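Local coordinates for proteinase K (Serratia sp., PDB 2B6N), which probably cleaves peptide bonds inside proteins as a calcium-binding serine endopeptidase of the proteinase K-like subtilases, here from a cold-tolerant bacterium, at residues S31-F36 with V233-L238; V42-N47 with A53-D58; Y57-N62 with I114-N119. One frame throughout, in Å; residues are numbered along the deposited sequence.

Contact 1. Residues S31-F36 with V233-L238; sequences SGVTAF and VAALYL
Val33 touches one side of a helix through both of its methyl groups. CG1 lies against Ala235, 3.9 Å from its CB. CG2 does two jobs. It sits 3.6 Å from Leu238 CB and equally close, 3.6 Å, to the carbonyl oxygen Ala235 O. The Val33 and Leu238 side chains cross at about a right angle, and CB is the leucine atom that touches. CG1 is anti to the backbone N of Val33 (chi1 -179°), which turns one methyl to the alanine and the other to the leucine one helical turn further on. A water makes the polar part of the contact. It donates to Ser31 O at 3.1 Å and to Leu238 O at 3.0 Å, bridging the two backbones beside the apolar patch. The contact belongs to the subtilase core, an alpha/beta fold with a parallel central sheet. Residues 31-33 lead into strand 34-39, and Ala235 and Leu238 belong to the long helix 223-240. At the small Ala235 the backbones are close, with Val33 CA and Ala235 CA 6.1 Å apart. Further out, backbone bonds with Asn92 hold Val33 beside strand 92-97. Ala234, on the same helix, packs on Val126 of strand 125-129. The hydroxyl of Ser31 is bonded to Asp29 and Asn90, and the backbone N of Ser31 makes a weak bond to Asp239 just beyond the helical segment.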
# COMPACT_ATOMS: atom_id res chain seq x y z
N SER A 31 11.92 -6.43 8.68
CA SER A 31 12.68 -6.09 9.89
C SER A 31 13.47 -4.82 9.65
O SER A 31 14.07 -4.64 8.58
CB SER A 31 13.64 -7.23 10.26
OG SER A 31 12.93 -8.34 10.75
N GLY A 32 13.42 -3.92 10.64
CA GLY A 32 14.18 -2.68 10.62
C GLY A 32 13.61 -1.60 9.72
O GLY A 32 14.23 -0.53 9.55
N VAL A 33 12.42 -1.86 9.17
CA VAL A 33 11.71 -0.92 8.29
C VAL A 33 10.41 -0.45 8.95
O VAL A 33 9.79 -1.20 9.70
CB VAL A 33 11.38 -1.58 6.90
CG1 VAL A 33 10.67 -0.59 5.96
CG2 VAL A 33 12.64 -2.11 6.24
N THR A 34 10.02 0.80 8.68
CA THR A 34 8.76 1.33 9.21
C THR A 34 7.84 1.70 8.05
O THR A 34 8.25 2.36 7.10
CB THR A 34 9.01 2.57 10.10
OG1 THR A 34 9.87 2.19 11.18
CG2 THR A 34 7.69 3.08 10.70
N ALA A 35 6.60 1.23 8.13
CA ALA A 35 5.60 1.51 7.12
C ALA A 35 4.58 2.45 7.73
O ALA A 35 3.92 2.09 8.71
CB ALA A 35 4.93 0.22 6.66
N PHE A 36 4.47 3.63 7.15
CA PHE A 36 3.52 4.66 7.58
C PHE A 36 2.21 4.52 6.79
O PHE A 36 2.20 4.59 5.56
CB PHE A 36 4.16 6.04 7.40
CG PHE A 36 5.32 6.27 8.32
CD1 PHE A 36 6.63 5.97 7.93
CD2 PHE A 36 5.11 6.78 9.60
CE1 PHE A 36 7.73 6.18 8.80
CE2 PHE A 36 6.19 7.00 10.48
CZ PHE A 36 7.49 6.69 10.09
N VAL A 233 6.07 -4.98 -0.18
CA VAL A 233 7.25 -5.45 -0.93
C VAL A 233 8.40 -4.44 -0.85
O VAL A 233 9.55 -4.83 -0.69
CB VAL A 233 6.90 -5.85 -2.39
CG1 VAL A 233 8.16 -6.17 -3.22
CG2 VAL A 233 5.95 -7.08 -2.39
N ALA A 234 8.10 -3.15 -0.97
CA ALA A 234 9.13 -2.12 -0.66
C ALA A 234 9.81 -2.40 0.69
O ALA A 234 11.04 -2.34 0.79
CB ALA A 234 8.51 -0.72 -0.67
N ALA A 235 9.00 -2.71 1.71
CA ALA A 235 9.53 -3.03 3.04
C ALA A 235 10.42 -4.26 3.02
O ALA A 235 11.45 -4.28 3.69
CB ALA A 235 8.41 -3.21 4.06
N LEU A 236 10.03 -5.28 2.26
CA LEU A 236 10.91 -6.46 2.06
C LEU A 236 12.25 -6.07 1.47
O LEU A 236 13.31 -6.51 1.94
CB LEU A 236 10.26 -7.49 1.14
CG LEU A 236 8.95 -8.15 1.59
CD1 LEU A 236 8.51 -9.20 0.56
CD2 LEU A 236 9.07 -8.79 2.96
N TYR A 237 12.22 -5.23 0.42
CA TYR A 237 13.45 -4.83 -0.27
C TYR A 237 14.34 -3.99 0.64
O TYR A 237 15.56 -4.07 0.55
CB TYR A 237 13.14 -4.03 -1.54
CG TYR A 237 12.44 -4.78 -2.66
CD1 TYR A 237 12.12 -4.10 -3.83
CD2 TYR A 237 12.09 -6.13 -2.55
CE1 TYR A 237 11.48 -4.74 -4.90
CE2 TYR A 237 11.44 -6.79 -3.62
CZ TYR A 237 11.14 -6.08 -4.79
OH TYR A 237 10.49 -6.65 -5.84
N LEU A 238 13.73 -3.18 1.50
CA LEU A 238 14.49 -2.31 2.42
C LEU A 238 15.05 -3.08 3.63
O LEU A 238 15.99 -2.62 4.27
CB LEU A 238 13.61 -1.14 2.86
CG LEU A 238 13.47 0.01 1.84
CD1 LEU A 238 12.32 0.96 2.23
CD2 LEU A 238 14.80 0.79 1.66
O HOH W 1 16.17 -2.74 7.30

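Contact 2. Residues V42-N47 with A53-D58; sequences VLNTHN and ASSGYD
Asn44 lies over the start of strand 53-58, the outermost strand at one end of the parallel subtilase sheet. It belongs to a type I beta turn, Leu43 to His46, in the loop that follows strand 34-39. The tight part of the contact is the asparagine against the strand backbone. Its CB is 3.5 Å from Ala53 O, and its amide runs on alongside Ser54. ND2 comes within 3.6 Å of the methyl Ala53 CB. CG is anti to the carbonyl carbon (chi1 -61°), which lays the amide along the strand as far as Ser55. There Asn44 OD1 makes a close polar approach to Ser55 OG, at 3.1 Å. The same hydroxyl takes a weak bond from Ala66 N. Val42 adds a looser apolar touch, with CG1 4.4 Å from Ala53 CB. Its side chain lies about 6 Å from that of Asp39, the predicted acid of the charge relay system.

On the looser side two waters join the segments. One water accepts from Asn44 ND2 at 2.9 Å and donates to Ser54 O, linking the side-chain amide to the strand. A second water joins main-chain atoms, donating to Asn44 O at 2.6 Å and to Ala53 O at 2.9 Å.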
# COMPACT_ATOMS: atom_id res chain seq x y z
N VAL A 42 -5.35 3.02 12.43
CA VAL A 42 -5.09 1.58 12.50
C VAL A 42 -5.51 1.08 13.87
O VAL A 42 -5.21 1.72 14.88
CB VAL A 42 -3.58 1.22 12.30
CG1 VAL A 42 -3.37 -0.29 12.42
CG2 VAL A 42 -3.05 1.72 10.94
N LEU A 43 -6.22 -0.05 13.90
CA LEU A 43 -6.50 -0.72 15.18
C LEU A 43 -5.19 -1.37 15.66
O LEU A 43 -4.87 -2.50 15.27
CB LEU A 43 -7.63 -1.75 15.05
CG LEU A 43 -8.06 -2.40 16.37
CD1 LEU A 43 -8.86 -1.41 17.24
CD2 LEU A 43 -8.86 -3.69 16.13
N ASN A 44 -4.43 -0.65 16.49
CA ASN A 44 -3.09 -1.08 16.90
C ASN A 44 -3.08 -2.41 17.64
O ASN A 44 -2.11 -3.17 17.55
CB ASN A 44 -2.39 -0.03 17.77
CG ASN A 44 -2.19 1.30 17.06
OD1 ASN A 44 -2.34 2.36 17.68
ND2 ASN A 44 -1.86 1.25 15.77
N THR A 45 -4.18 -2.70 18.34
CA THR A 45 -4.29 -3.90 19.18
C THR A 45 -4.67 -5.15 18.38
O THR A 45 -4.77 -6.25 18.95
CB THR A 45 -5.33 -3.70 20.30
OG1 THR A 45 -6.57 -3.27 19.72
CG2 THR A 45 -4.87 -2.62 21.30
N HIS A 46 -4.89 -5.00 17.08
CA HIS A 46 -5.28 -6.18 16.27
C HIS A 46 -4.25 -7.28 16.39
O HIS A 46 -3.03 -7.02 16.40
CB HIS A 46 -5.58 -5.83 14.79
CG HIS A 46 -6.41 -6.86 14.10
ND1 HIS A 46 -5.91 -8.09 13.72
CD2 HIS A 46 -7.72 -6.87 13.74
CE1 HIS A 46 -6.86 -8.80 13.15
NE2 HIS A 46 -7.98 -8.09 13.16
N ASN A 47 -4.74 -8.52 16.51
CA ASN A 47 -3.85 -9.69 16.65
C ASN A 47 -2.84 -9.78 15.51
O ASN A 47 -1.73 -10.27 15.72
CB ASN A 47 -4.65 -10.99 16.67
CG ASN A 47 -5.55 -11.11 17.90
OD1 ASN A 47 -5.32 -10.47 18.92
ND2 ASN A 47 -6.58 -11.95 17.78
N ALA A 53 2.31 -2.38 15.71
CA ALA A 53 1.57 -1.20 15.27
C ALA A 53 1.43 -0.19 16.39
O ALA A 53 1.07 -0.53 17.53
CB ALA A 53 0.18 -1.57 14.74
N SER A 54 1.67 1.07 16.05
CA SER A 54 1.50 2.16 16.99
C SER A 54 0.97 3.40 16.27
O SER A 54 0.97 3.48 15.03
CB SER A 54 2.81 2.46 17.72
OG SER A 54 3.81 2.92 16.83
N SER A 55 0.51 4.38 17.05
CA SER A 55 -0.00 5.62 16.46
C SER A 55 1.09 6.63 16.15
O SER A 55 2.02 6.83 16.95
CB SER A 55 -1.04 6.27 17.37
OG SER A 55 -2.16 5.42 17.55
N GLY A 56 0.98 7.27 14.99
CA GLY A 56 1.87 8.37 14.62
C GLY A 56 1.22 9.69 15.02
O GLY A 56 1.65 10.36 15.97
N TYR A 57 0.19 10.07 14.29
CA TYR A 57 -0.57 11.27 14.63
C TYR A 57 -1.95 11.18 14.01
O TYR A 57 -2.13 10.54 12.97
CB TYR A 57 0.11 12.57 14.13
CG TYR A 57 -0.43 13.76 14.90
CD1 TYR A 57 0.03 14.02 16.18
CD2 TYR A 57 -1.44 14.58 14.37
CE1 TYR A 57 -0.46 15.07 16.92
CE2 TYR A 57 -1.94 15.67 15.12
CZ TYR A 57 -1.44 15.89 16.40
OH TYR A 57 -1.92 16.92 17.19
N ASP A 58 -2.92 11.81 14.68
CA ASP A 58 -4.29 11.86 14.20
C ASP A 58 -4.64 13.30 13.80
O ASP A 58 -4.86 14.14 14.66
CB ASP A 58 -5.22 11.30 15.29
CG ASP A 58 -6.70 11.30 14.89
OD1 ASP A 58 -7.08 11.98 13.91
OD2 ASP A 58 -7.49 10.60 15.56
O HOH W 2 -2.22 3.79 14.50
O HOH W 3 0.50 -3.33 17.86

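Contact 3. Residues Y57-N62 with I114-N119; sequences YDFIDN and INWVKN
Trp116 meets Phe59 and Tyr57 with successive atoms of its side chain. CB comes first, at the edge of the Phe59 ring and near its plane, 3.6 Å from Phe59 CZ. CG is anti to the backbone N of Trp116 (chi1 -171°), which sends the indole out from the helix to the two rings. Trp116 CG is still in the plane of the Phe59 ring, 4.0 Å from Phe59 CZ. Trp116 CD1 is 4.0 Å from both Phe59 CZ and Tyr57 CB. NE1 then belongs to the tyrosine, 3.8 Å from Tyr57 CB. Tyr57 CB makes a CH-pi contact with the Trp116 five-membered ring, 13° off the ring normal. It thus lies over one face of that ring. The planes of the Tyr57 ring and the Trp116 five-membered ring are only 29° apart, but the rings are offset and share little face. The tryptophan side chain also packs on Val94 and Val96 of strand 92-97.

Helix 107-120, which carries Trp116, is the connection of a beta-alpha-beta crossover from strand 92-97 to strand 125-129. Here its tryptophan reaches the end of the outermost strand, 53-58, and forms an aromatic cluster with the two rings.

Tyr57 CD2 sits 3.4 Å above the plane of the Phe59 ring, over its centre. The tyrosine tip is held too, with Tyr57 OH donating to Asn62 OD1 at 2.6 Å. In the turn that joins Tyr57 to Asn62, Asp58 OD1 accepts from Ile60 N, an Asx turn, and from Asp61 N at 2.9 Å, while OD2 makes a salt bridge with Arg97.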
# COMPACT_ATOMS: atom_id res chain seq x y z
N TYR A 57 0.19 10.07 14.29
CA TYR A 57 -0.57 11.27 14.63
C TYR A 57 -1.95 11.18 14.01
O TYR A 57 -2.13 10.54 12.97
CB TYR A 57 0.11 12.57 14.13
CG TYR A 57 -0.43 13.76 14.90
CD1 TYR A 57 0.03 14.02 16.18
CD2 TYR A 57 -1.44 14.58 14.37
CE1 TYR A 57 -0.46 15.07 16.92
CE2 TYR A 57 -1.94 15.67 15.12
CZ TYR A 57 -1.44 15.89 16.40
OH TYR A 57 -1.92 16.92 17.19
N ASP A 58 -2.92 11.81 14.68
CA ASP A 58 -4.29 11.86 14.20
C ASP A 58 -4.64 13.30 13.80
O ASP A 58 -4.86 14.14 14.66
CB ASP A 58 -5.22 11.30 15.29
CG ASP A 58 -6.70 11.30 14.89
OD1 ASP A 58 -7.08 11.98 13.91
OD2 ASP A 58 -7.49 10.60 15.56
N PHE A 59 -4.68 13.56 12.49
CA PHE A 59 -5.05 14.87 11.95
C PHE A 59 -6.55 15.12 11.85
O PHE A 59 -6.98 16.23 11.53
CB PHE A 59 -4.32 15.15 10.63
CG PHE A 59 -2.83 15.32 10.81
CD1 PHE A 59 -1.96 14.26 10.54
CD2 PHE A 59 -2.31 16.52 11.32
CE1 PHE A 59 -0.58 14.40 10.73
CE2 PHE A 59 -0.95 16.68 11.53
CZ PHE A 59 -0.07 15.62 11.23
N ILE A 60 -7.37 14.11 12.15
CA ILE A 60 -8.82 14.34 12.28
C ILE A 60 -9.13 14.93 13.66
O ILE A 60 -9.76 15.99 13.76
CB ILE A 60 -9.62 13.05 12.04
CG1 ILE A 60 -9.33 12.51 10.64
CG2 ILE A 60 -11.13 13.28 12.26
CD1 ILE A 60 -9.81 13.42 9.48
N ASP A 61 -8.66 14.25 14.71
CA ASP A 61 -8.92 14.67 16.10
C ASP A 61 -7.89 15.64 16.68
O ASP A 61 -8.10 16.22 17.75
CB ASP A 61 -9.05 13.46 17.03
CG ASP A 61 -10.28 12.61 16.73
OD1 ASP A 61 -11.23 13.11 16.08
OD2 ASP A 61 -10.29 11.44 17.16
N ASN A 62 -6.78 15.79 15.97
CA ASN A 62 -5.64 16.59 16.43
C ASN A 62 -5.02 16.09 17.75
O ASN A 62 -4.93 16.83 18.75
CB ASN A 62 -5.99 18.08 16.49
CG ASN A 62 -4.77 18.96 16.66
OD1 ASN A 62 -3.67 18.58 16.27
ND2 ASN A 62 -4.96 20.14 17.25
N ILE A 114 1.18 13.74 5.21
CA ILE A 114 2.36 13.53 4.36
C ILE A 114 3.57 14.22 5.00
O ILE A 114 4.64 13.61 5.16
CB ILE A 114 2.14 14.10 2.94
CG1 ILE A 114 1.02 13.35 2.21
CG2 ILE A 114 3.44 14.01 2.12
CD1 ILE A 114 0.43 14.09 0.99
N ASN A 115 3.39 15.49 5.38
CA ASN A 115 4.46 16.26 5.97
C ASN A 115 4.90 15.61 7.27
O ASN A 115 6.09 15.55 7.55
CB ASN A 115 4.06 17.72 6.21
CG ASN A 115 3.89 18.51 4.91
OD1 ASN A 115 4.41 18.14 3.85
ND2 ASN A 115 3.16 19.62 4.99
N TRP A 116 3.93 15.12 8.05
CA TRP A 116 4.25 14.47 9.32
C TRP A 116 5.21 13.31 9.11
O TRP A 116 6.20 13.19 9.83
CB TRP A 116 2.99 14.01 10.09
CG TRP A 116 3.33 13.53 11.49
CD1 TRP A 116 3.39 14.28 12.63
CD2 TRP A 116 3.72 12.21 11.86
NE1 TRP A 116 3.75 13.50 13.70
CE2 TRP A 116 3.98 12.22 13.25
CE3 TRP A 116 3.87 11.01 11.15
CZ2 TRP A 116 4.37 11.08 13.95
CZ3 TRP A 116 4.26 9.86 11.85
CH2 TRP A 116 4.51 9.91 13.24
N VAL A 117 4.92 12.45 8.13
CA VAL A 117 5.83 11.33 7.79
C VAL A 117 7.22 11.84 7.40
O VAL A 117 8.23 11.33 7.92
CB VAL A 117 5.25 10.41 6.67
CG1 VAL A 117 6.26 9.30 6.27
CG2 VAL A 117 3.92 9.76 7.14
N LYS A 118 7.27 12.82 6.49
CA LYS A 118 8.54 13.46 6.08
C LYS A 118 9.37 13.91 7.29
O LYS A 118 10.57 13.66 7.36
CB LYS A 118 8.27 14.65 5.15
CG LYS A 118 9.55 15.39 4.71
CD LYS A 118 9.24 16.51 3.76
CE LYS A 118 8.61 17.70 4.48
NZ LYS A 118 8.21 18.75 3.49
N ASN A 119 8.71 14.57 8.24
CA ASN A 119 9.40 15.15 9.38
C ASN A 119 9.74 14.16 10.48
O ASN A 119 10.64 14.42 11.27
CB ASN A 119 8.63 16.36 9.92
CG ASN A 119 8.50 17.46 8.88
OD1 ASN A 119 9.39 17.67 8.05
ND2 ASN A 119 7.38 18.17 8.91

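How the contacts relate
All three contacts reach the central parallel sheet. Contacts 2 and 3 share Tyr57 and Asp58 of strand 53-58, and their centres are about 14 Å apart. Gly56 CA of contact 2 lies 3.4 Å from Trp116 CH2 of contact 3. Contact 1, centred about 20 Å from contact 3, meets the same indole through its strand, with Phe36 CE2 3.7 Å from Trp116 CZ3. Contacts 1 and 2 do not touch; their nearest atoms are about 6 Å apart. Of the predicted charge relay residues, Asp39 ends the strand of contact 1 and Ser224 lies near the start of its helix. The Val42 side chain in contact 2 is about 9 Å from that of His72.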